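Local coordinates for glycosyl hydrolases family 2, sugar binding domain protein (Bacteroides uniformis str. 3978 T3 ii, PDB 6D1P), which probably hydrolyses O-glycosidic bonds as a family 2 beta-glucuronidase of a human gut bacterium, at residues G514-N526 with G771-S783. Numbering follows the deposited sequence.
Sequences GGDSHAGRHMEVN and GSRRIQAANGRAS
The H518 ring meets I775 edge-on, its CE1 3.5 Å from I775 CG1, while NE2 in the same edge donates to Q776 O at 2.8 Å, nearly straight at 169° but from above the carbonyl plane. H518 CD2 lies over one face of the R521 guanidinium, offset toward its rim. R521 leaves the backbone with CG anti to N (chi1 173°) and bends at chi3, which swings NH2 between two acceptors at its edge: A777 O at 2.9 Å and a lone pair of Q776 OE1 at 3.1 Å, the Q776 amide nearly coplanar with the guanidinium. A water joins R521 NE to A777 O and N779 N. A lysine in place of R521 would probably lose the flat two-acceptor grip, leaving A777 O or Q776 OE1 without its mate. N779 pairs with the backbone of H522 through both amide ends, OD1 taking H522 N at 2.7 Å and ND2 giving to H522 O at 2.8 Å; ND2 also reaches L746 O. Between these grips A778 CB packs on G520 O, at the type II turn H518–R521. The loop following strand 510-511 of the TIM barrel, flanked by helix 550-564, docks on the connection between strands 774-776 and 781-787 of the C-terminal beta region.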
# COMPACT_ATOMS: atom_id res chain seq x y z
N GLY A 514 4.29 -34.27 -7.77
CA GLY A 514 3.12 -33.88 -8.54
C GLY A 514 3.50 -32.88 -9.61
O GLY A 514 4.48 -33.09 -10.33
N GLY A 515 2.76 -31.78 -9.70
CA GLY A 515 3.08 -30.74 -10.66
C GLY A 515 1.90 -29.83 -10.91
O GLY A 515 0.78 -30.07 -10.44
N ASP A 516 2.17 -28.74 -11.64
CA ASP A 516 1.18 -27.71 -11.87
C ASP A 516 0.22 -28.11 -12.98
O ASP A 516 0.61 -28.75 -13.97
CB ASP A 516 1.84 -26.37 -12.26
CG ASP A 516 2.66 -25.75 -11.11
OD1 ASP A 516 2.12 -24.88 -10.39
OD2 ASP A 516 3.84 -26.14 -10.92
N SER A 517 -1.04 -27.70 -12.83
CA SER A 517 -1.96 -27.76 -13.95
C SER A 517 -2.89 -26.55 -13.89
O SER A 517 -3.47 -26.26 -12.85
CB SER A 517 -2.76 -29.08 -13.97
OG SER A 517 -3.51 -29.27 -12.79
N HIS A 518 -2.99 -25.87 -15.01
CA HIS A 518 -3.89 -24.75 -15.24
C HIS A 518 -5.29 -25.34 -15.38
O HIS A 518 -5.60 -25.95 -16.40
CB HIS A 518 -3.46 -24.03 -16.50
CG HIS A 518 -4.04 -22.67 -16.69
ND1 HIS A 518 -4.30 -21.80 -15.65
CD2 HIS A 518 -4.34 -21.98 -17.83
CE1 HIS A 518 -4.76 -20.66 -16.13
NE2 HIS A 518 -4.80 -20.75 -17.45
N ALA A 519 -6.11 -25.21 -14.33
CA ALA A 519 -7.47 -25.72 -14.38
C ALA A 519 -8.15 -25.31 -15.69
O ALA A 519 -8.09 -24.14 -16.11
CB ALA A 519 -8.27 -25.21 -13.18
N GLY A 520 -8.73 -26.31 -16.36
CA GLY A 520 -9.46 -26.11 -17.60
C GLY A 520 -8.62 -26.12 -18.86
O GLY A 520 -9.18 -25.94 -19.95
N ARG A 521 -7.31 -26.28 -18.77
CA ARG A 521 -6.47 -26.47 -19.95
C ARG A 521 -6.26 -27.98 -20.18
O ARG A 521 -5.96 -28.71 -19.23
CB ARG A 521 -5.13 -25.75 -19.79
CG ARG A 521 -4.13 -26.04 -20.89
CD ARG A 521 -2.81 -25.36 -20.58
NE ARG A 521 -2.90 -23.92 -20.81
CZ ARG A 521 -2.01 -23.03 -20.35
NH1 ARG A 521 -0.98 -23.44 -19.61
NH2 ARG A 521 -2.17 -21.73 -20.60
N HIS A 522 -6.41 -28.43 -21.43
CA HIS A 522 -6.23 -29.84 -21.79
C HIS A 522 -5.43 -29.94 -23.08
O HIS A 522 -5.05 -28.93 -23.69
CB HIS A 522 -7.58 -30.56 -21.92
CG HIS A 522 -8.50 -30.31 -20.77
ND1 HIS A 522 -8.47 -31.07 -19.62
CD2 HIS A 522 -9.42 -29.35 -20.56
CE1 HIS A 522 -9.36 -30.61 -18.76
NE2 HIS A 522 -9.96 -29.56 -19.31
N MET A 523 -5.17 -31.17 -23.51
CA MET A 523 -4.34 -31.41 -24.68
C MET A 523 -4.59 -32.82 -25.21
O MET A 523 -4.55 -33.79 -24.44
CB MET A 523 -2.86 -31.20 -24.33
CG MET A 523 -1.89 -31.59 -25.42
SD MET A 523 -2.22 -30.80 -27.00
CE MET A 523 -2.25 -29.06 -26.54
N GLU A 524 -4.86 -32.93 -26.52
CA GLU A 524 -5.06 -34.23 -27.14
C GLU A 524 -3.76 -35.03 -27.15
O GLU A 524 -2.68 -34.47 -27.40
CB GLU A 524 -5.57 -34.08 -28.58
CG GLU A 524 -6.98 -33.52 -28.73
CD GLU A 524 -8.07 -34.51 -28.34
OE1 GLU A 524 -7.78 -35.71 -28.10
OE2 GLU A 524 -9.24 -34.07 -28.25
N VAL A 525 -3.87 -36.33 -26.88
CA VAL A 525 -2.71 -37.22 -26.98
C VAL A 525 -2.31 -37.36 -28.44
O VAL A 525 -3.14 -37.33 -29.35
CB VAL A 525 -3.01 -38.59 -26.34
CG1 VAL A 525 -4.16 -39.29 -27.06
CG2 VAL A 525 -1.76 -39.47 -26.37
N ASN A 526 -1.00 -37.52 -28.67
CA ASN A 526 -0.42 -37.56 -30.01
C ASN A 526 0.79 -38.49 -29.99
O ASN A 526 1.71 -38.27 -29.20
CB ASN A 526 -0.03 -36.14 -30.44
CG ASN A 526 0.51 -36.09 -31.85
OD1 ASN A 526 0.39 -37.06 -32.60
ND2 ASN A 526 1.10 -34.96 -32.22
N GLY A 771 -11.87 -15.99 -11.50
CA GLY A 771 -11.76 -14.84 -10.62
C GLY A 771 -10.42 -14.15 -10.73
O GLY A 771 -9.90 -13.63 -9.73
N SER A 772 -9.85 -14.13 -11.94
CA SER A 772 -8.55 -13.51 -12.20
C SER A 772 -8.69 -12.46 -13.29
O SER A 772 -9.26 -12.73 -14.35
CB SER A 772 -7.51 -14.55 -12.60
OG SER A 772 -7.35 -15.50 -11.56
N ARG A 773 -8.15 -11.27 -13.01
CA ARG A 773 -8.13 -10.16 -13.96
C ARG A 773 -7.20 -10.43 -15.14
O ARG A 773 -7.46 -9.95 -16.26
CB ARG A 773 -7.68 -8.89 -13.23
CG ARG A 773 -7.79 -7.64 -14.09
CD ARG A 773 -7.18 -6.42 -13.43
NE ARG A 773 -5.76 -6.27 -13.75
CZ ARG A 773 -5.30 -5.88 -14.94
NH1 ARG A 773 -6.15 -5.61 -15.94
NH2 ARG A 773 -3.99 -5.78 -15.14
N ARG A 774 -6.10 -11.15 -14.89
CA ARG A 774 -5.17 -11.56 -15.94
C ARG A 774 -4.86 -13.05 -15.79
O ARG A 774 -4.50 -13.51 -14.70
CB ARG A 774 -3.88 -10.75 -15.90
CG ARG A 774 -2.88 -11.19 -16.94
CD ARG A 774 -1.57 -10.50 -16.68
NE ARG A 774 -1.78 -9.07 -16.68
CZ ARG A 774 -1.14 -8.20 -15.90
NH1 ARG A 774 -0.21 -8.61 -15.03
NH2 ARG A 774 -1.43 -6.92 -15.99
N ILE A 775 -4.98 -13.79 -16.88
CA ILE A 775 -4.85 -15.24 -16.83
C ILE A 775 -4.53 -15.73 -18.23
O ILE A 775 -5.11 -15.26 -19.22
CB ILE A 775 -6.13 -15.88 -16.25
CG1 ILE A 775 -6.03 -17.39 -16.14
CG2 ILE A 775 -7.32 -15.55 -17.10
CD1 ILE A 775 -7.22 -18.00 -15.40
N GLN A 776 -3.62 -16.70 -18.32
CA GLN A 776 -3.37 -17.36 -19.60
C GLN A 776 -4.61 -18.10 -20.08
O GLN A 776 -5.35 -18.68 -19.28
CB GLN A 776 -2.22 -18.34 -19.47
CG GLN A 776 -0.87 -17.68 -19.34
CD GLN A 776 0.22 -18.72 -19.18
OE1 GLN A 776 0.01 -19.91 -19.47
NE2 GLN A 776 1.37 -18.30 -18.68
N ALA A 777 -4.83 -18.07 -21.39
CA ALA A 777 -5.97 -18.76 -21.97
C ALA A 777 -5.84 -20.28 -21.77
O ALA A 777 -4.74 -20.83 -21.69
CB ALA A 777 -6.08 -18.43 -23.45
N ALA A 778 -6.99 -20.95 -21.67
CA ALA A 778 -7.07 -22.39 -21.49
C ALA A 778 -7.70 -22.94 -22.76
O ALA A 778 -8.92 -22.86 -22.93
CB ALA A 778 -7.89 -22.75 -20.26
N ASN A 779 -6.86 -23.46 -23.67
CA ASN A 779 -7.30 -23.88 -25.00
C ASN A 779 -8.07 -22.76 -25.71
O ASN A 779 -9.18 -22.96 -26.21
CB ASN A 779 -8.12 -25.18 -24.93
CG ASN A 779 -7.34 -26.31 -24.28
OD1 ASN A 779 -7.68 -26.78 -23.19
ND2 ASN A 779 -6.27 -26.75 -24.94
N GLY A 780 -7.46 -21.58 -25.75
CA GLY A 780 -8.02 -20.44 -26.45
C GLY A 780 -9.12 -19.71 -25.72
O GLY A 780 -9.88 -18.96 -26.34
N ARG A 781 -9.22 -19.88 -24.41
CA ARG A 781 -10.39 -19.51 -23.65
C ARG A 781 -9.98 -18.93 -22.30
O ARG A 781 -9.07 -19.46 -21.65
CB ARG A 781 -11.26 -20.75 -23.51
CG ARG A 781 -12.48 -20.67 -22.66
CD ARG A 781 -13.31 -21.93 -22.95
NE ARG A 781 -14.51 -22.01 -22.12
CZ ARG A 781 -14.68 -22.90 -21.15
NH1 ARG A 781 -13.74 -23.80 -20.90
NH2 ARG A 781 -15.80 -22.89 -20.43
N ALA A 782 -10.62 -17.84 -21.89
CA ALA A 782 -10.46 -17.33 -20.54
C ALA A 782 -11.75 -16.64 -20.14
O ALA A 782 -12.43 -16.03 -20.96
CB ALA A 782 -9.27 -16.35 -20.43
N SER A 783 -12.08 -16.75 -18.85
CA SER A 783 -13.40 -16.37 -18.37
C SER A 783 -13.28 -15.66 -17.04
O SER A 783 -12.40 -15.95 -16.25
CB SER A 783 -14.31 -17.60 -18.20
OG SER A 783 -14.55 -18.18 -19.45
O HOH W 1 -4.16 -23.41 -23.35
O HOH W 2 2.14 -22.35 -19.23